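Local coordinates for threonine synthase (Brucella melitensis bv. 1, PDB 4F4F), which probably makes L-threonine and phosphate from O-phospho-L-homoserine and water, using pyridoxal 5'-phosphate as cofactor, in the last step of threonine biosynthesis, at residues F321-H329 with F349-I359. Numbering follows the deposited sequence.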
loop_
_atom_site.group_PDB
_atom_site.type_symbol
_atom_site.label_atom_id
_atom_site.label_comp_id
_atom_site.label_asym_id
_atom_site.label_seq_id
_atom_site.Cartn_x
_atom_site.Cartn_y
_atom_site.Cartn_z
ATOM N N PHE A 321 -2.586 9.231 -6.666
ATOM C CA PHE A 321 -2.085 9.933 -7.881
ATOM C C PHE A 321 -1.979 11.452 -7.652
ATOM O O PHE A 321 -1.070 12.104 -8.162
ATOM C CB PHE A 321 -2.991 9.628 -9.066
ATOM C CG PHE A 321 -2.472 10.125 -10.386
ATOM C CD1 PHE A 321 -1.238 9.731 -10.861
ATOM C CD2 PHE A 321 -3.251 10.955 -11.165
ATOM C CE1 PHE A 321 -0.775 10.178 -12.099
ATOM C CE2 PHE A 321 -2.786 11.419 -12.377
ATOM C CZ PHE A 321 -1.556 11.022 -12.851
ATOM N N GLU A 322 -2.887 11.982 -6.843
ATOM C CA GLU A 322 -2.879 13.390 -6.438
ATOM C C GLU A 322 -1.552 13.835 -5.848
ATOM O O GLU A 322 -1.164 14.982 -6.062
ATOM C CB GLU A 322 -4.039 13.694 -5.453
ATOM C CG GLU A 322 -4.056 15.125 -4.915
ATOM C CD GLU A 322 -5.262 15.440 -4.042
ATOM O OE1 GLU A 322 -6.232 14.646 -4.017
ATOM O OE2 GLU A 322 -5.239 16.504 -3.414
ATOM N N ARG A 323 -0.843 12.948 -5.142
ATOM C CA ARG A 323 0.450 13.323 -4.599
ATOM C C ARG A 323 1.419 13.594 -5.754
ATOM O O ARG A 323 2.158 14.609 -5.739
ATOM C CB ARG A 323 0.990 12.272 -3.631
ATOM C CG ARG A 323 0.377 12.331 -2.263
ATOM C CD ARG A 323 0.881 11.206 -1.357
ATOM N NE ARG A 323 0.683 11.515 0.062
ATOM C CZ ARG A 323 -0.262 10.995 0.838
ATOM N NH1 ARG A 323 -1.144 10.102 0.391
ATOM N NH2 ARG A 323 -0.359 11.362 2.097
ATOM N N LEU A 324 1.390 12.752 -6.785
ATOM C CA LEU A 324 2.270 13.019 -7.920
ATOM C C LEU A 324 1.829 14.263 -8.684
ATOM O O LEU A 324 2.687 15.045 -9.148
ATOM C CB LEU A 324 2.396 11.827 -8.871
ATOM C CG LEU A 324 3.230 12.035 -10.161
ATOM C CD1 LEU A 324 4.670 12.440 -9.841
ATOM C CD2 LEU A 324 3.202 10.789 -11.016
ATOM N N LEU A 325 0.517 14.440 -8.865
ATOM C CA LEU A 325 0.024 15.643 -9.521
ATOM C C LEU A 325 0.593 16.912 -8.873
ATOM O O LEU A 325 0.978 17.851 -9.554
ATOM C CB LEU A 325 -1.511 15.703 -9.494
ATOM C CG LEU A 325 -2.246 14.748 -10.424
ATOM C CD1 LEU A 325 -3.772 14.814 -10.229
ATOM C CD2 LEU A 325 -1.902 15.039 -11.886
ATOM N N PHE A 326 0.581 16.956 -7.548
ATOM C CA PHE A 326 1.083 18.114 -6.787
ATOM C C PHE A 326 2.545 18.354 -7.138
ATOM O O PHE A 326 2.921 19.478 -7.480
ATOM C CB PHE A 326 0.925 17.842 -5.282
ATOM C CG PHE A 326 1.276 18.981 -4.373
ATOM C CD1 PHE A 326 0.631 20.199 -4.469
ATOM C CD2 PHE A 326 2.217 18.809 -3.352
ATOM C CE1 PHE A 326 0.925 21.235 -3.571
ATOM C CE2 PHE A 326 2.504 19.822 -2.457
ATOM C CZ PHE A 326 1.864 21.044 -2.569
ATOM N N GLU A 327 3.355 17.304 -7.098
ATOM C CA GLU A 327 4.781 17.454 -7.393
ATOM C C GLU A 327 5.016 17.894 -8.851
ATOM O O GLU A 327 5.846 18.774 -9.128
ATOM C CB GLU A 327 5.525 16.138 -7.101
ATOM C CG GLU A 327 5.410 15.665 -5.658
ATOM C CD GLU A 327 6.216 16.473 -4.694
ATOM O OE1 GLU A 327 6.742 17.569 -5.079
ATOM O OE2 GLU A 327 6.291 16.038 -3.527
ATOM N N ALA A 328 4.264 17.292 -9.768
ATOM C CA ALA A 328 4.398 17.550 -11.188
ATOM C C ALA A 328 4.025 19.006 -11.570
ATOM O O ALA A 328 4.576 19.547 -12.543
ATOM C CB ALA A 328 3.601 16.549 -11.992
ATOM N N HIS A 329 3.130 19.630 -10.782
ATOM C CA HIS A 329 2.707 21.017 -11.006
ATOM C C HIS A 329 3.565 21.983 -10.240
ATOM O O HIS A 329 3.180 23.119 -10.011
ATOM C CB HIS A 329 1.230 21.192 -10.623
ATOM C CG HIS A 329 0.269 20.533 -11.592
ATOM N ND1 HIS A 329 0.076 19.194 -11.626
ATOM C CD2 HIS A 329 -0.541 21.070 -12.584
ATOM C CE1 HIS A 329 -0.808 18.892 -12.595
ATOM N NE2 HIS A 329 -1.173 20.035 -13.201
ATOM N N PHE A 349 -10.245 14.851 -15.828
ATOM C CA PHE A 349 -9.574 16.103 -16.095
ATOM C C PHE A 349 -8.470 15.811 -17.058
ATOM O O PHE A 349 -8.058 14.653 -17.218
ATOM C CB PHE A 349 -8.988 16.748 -14.818
ATOM C CG PHE A 349 -8.096 15.835 -14.023
ATOM C CD1 PHE A 349 -6.761 15.646 -14.372
ATOM C CD2 PHE A 349 -8.603 15.151 -12.923
ATOM C CE1 PHE A 349 -5.951 14.791 -13.643
ATOM C CE2 PHE A 349 -7.794 14.295 -12.195
ATOM C CZ PHE A 349 -6.467 14.111 -12.563
ATOM N N THR A 350 -7.982 16.878 -17.675
ATOM C CA THR A 350 -6.838 16.803 -18.576
ATOM C C THR A 350 -5.641 17.481 -17.956
ATOM O O THR A 350 -5.763 18.577 -17.437
ATOM C CB THR A 350 -7.171 17.428 -19.925
ATOM O OG1 THR A 350 -8.061 16.526 -20.592
ATOM C CG2 THR A 350 -5.892 17.574 -20.794
ATOM N N ILE A 351 -4.492 16.808 -17.952
ATOM C CA ILE A 351 -3.287 17.401 -17.361
ATOM C C ILE A 351 -2.621 18.274 -18.422
ATOM O O ILE A 351 -2.394 17.803 -19.531
ATOM C CB ILE A 351 -2.314 16.317 -16.872
ATOM C CG1 ILE A 351 -2.996 15.382 -15.882
ATOM C CG2 ILE A 351 -1.065 16.936 -16.232
ATOM C CD1 ILE A 351 -2.171 14.151 -15.561
ATOM N N SER A 352 -2.337 19.529 -18.113
ATOM C CA SER A 352 -1.686 20.434 -19.063
ATOM C C SER A 352 -0.247 20.025 -19.386
ATOM O O SER A 352 0.366 19.200 -18.713
ATOM C CB SER A 352 -1.705 21.858 -18.550
ATOM O OG SER A 352 -0.959 21.981 -17.355
ATOM N N GLU A 353 0.301 20.644 -20.421
ATOM C CA GLU A 353 1.502 20.117 -21.045
ATOM C C GLU A 353 2.730 20.067 -20.137
ATOM O O GLU A 353 3.437 19.049 -20.101
ATOM C CB GLU A 353 1.803 20.887 -22.355
ATOM C CG GLU A 353 2.874 20.222 -23.211
ATOM C CD GLU A 353 2.512 18.787 -23.636
ATOM O OE1 GLU A 353 1.303 18.449 -23.809
ATOM O OE2 GLU A 353 3.460 17.983 -23.793
ATOM N N LYS A 354 3.021 21.138 -19.423
ATOM C CA LYS A 354 4.233 21.132 -18.604
ATOM C C LYS A 354 4.208 20.028 -17.512
ATOM O O LYS A 354 5.154 19.248 -17.407
ATOM C CB LYS A 354 4.519 22.508 -18.024
ATOM C CG LYS A 354 5.863 22.643 -17.333
ATOM C CD LYS A 354 6.038 24.073 -16.777
ATOM C CE LYS A 354 7.357 24.272 -16.047
ATOM N NZ LYS A 354 7.328 23.621 -14.695
ATOM N N PRO A 355 3.130 19.949 -16.722
ATOM C CA PRO A 355 3.133 18.891 -15.709
ATOM C C PRO A 355 3.064 17.514 -16.326
ATOM O O PRO A 355 3.648 16.585 -15.790
ATOM C CB PRO A 355 1.882 19.185 -14.870
ATOM C CG PRO A 355 1.134 20.229 -15.594
ATOM C CD PRO A 355 2.152 20.992 -16.390
ATOM N N LEU A 356 2.357 17.376 -17.450
ATOM C CA LEU A 356 2.282 16.061 -18.128
ATOM C C LEU A 356 3.647 15.627 -18.594
ATOM O O LEU A 356 4.033 14.479 -18.388
ATOM C CB LEU A 356 1.284 16.089 -19.299
ATOM C CG LEU A 356 1.039 14.797 -20.074
ATOM C CD1 LEU A 356 0.537 13.690 -19.136
ATOM C CD2 LEU A 356 0.046 15.101 -21.199
ATOM N N SER A 357 4.417 16.563 -19.152
ATOM C CA SER A 357 5.799 16.274 -19.554
ATOM C C SER A 357 6.651 15.895 -18.367
ATOM O O SER A 357 7.496 14.992 -18.483
ATOM C CB SER A 357 6.464 17.474 -20.228
ATOM O OG SER A 357 5.865 17.747 -21.462
ATOM N N ALA A 358 6.451 16.572 -17.235
ATOM C CA ALA A 358 7.223 16.233 -16.042
ATOM C C ALA A 358 6.908 14.796 -15.604
ATOM O O ALA A 358 7.801 14.068 -15.207
ATOM C CB ALA A 358 6.947 17.197 -14.910
ATOM N N ILE A 359 5.637 14.387 -15.684
ATOM C CA ILE A 359 5.264 13.021 -15.301
ATOM C C ILE A 359 5.919 12.044 -16.252
ATOM O O ILE A 359 6.547 11.060 -15.838
ATOM C CB ILE A 359 3.719 12.841 -15.249
ATOM C CG1 ILE A 359 3.170 13.603 -14.034
ATOM C CG2 ILE A 359 3.362 11.367 -15.182
ATOM C CD1 ILE A 359 1.672 13.918 -14.094
HETATM O O HOH W 1 -2.681 20.676 -15.489
#
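F321 turns the edge of its ring to I351, whose CD1 lies near the ring plane, 4.2 Å from F321 CZ. The same ring meets F262, a residue of the pyridoxal phosphate site, edge-to-face, and lies nearly parallel to that of Y300, on strand 299-301, which pairs antiparallel with strand 348-350. L324 sends CD2 to within 4.1 Å of I359 CG1 and also touches F262. The next residue, L325, divides its two methyls: CD1 comes 3.6 Å from F349 CZ, obliquely to that ring, while CD2 packs on I351 CD1. Helix 333-346 adds M340 beside L325 and F349. At A328 the segments draw together, its CB packing 3.6 Å from I359 CG1, and its carbonyl oxygen makes a CA-H...O contact with P355 CA. The small methyl of A328 is consistent with this close approach; the axes of helices 321-328 and 353-359 pass 9.3 Å apart at 114°. H329, the first residue to leave the helix, points its CB away from the other segment, but its CG is anti to the carbonyl carbon (chi1 -72°), which swings the imidazole back over P355. P355 CB sits 3.5 Å from the ring centroid, 10° off the normal, a CH-pi contact with one face. Around the edge, ND1 donates to L325 O at 2.6 Å, a carbonyl that H329 N reaches from its opposite face, and NE2 meets a water at 2.8 Å that accepts from S352 N. Bonds at both ring nitrogens and a proline on one face should hold the imidazole against rotation, and because a carbonyl oxygen can only accept, ND1 carries a proton. No direct hydrogen bond joins the segments: apolar packing joins helix 321-328 to the end of strand 348-350 and the start of helix 353-362, with one water as the polar link.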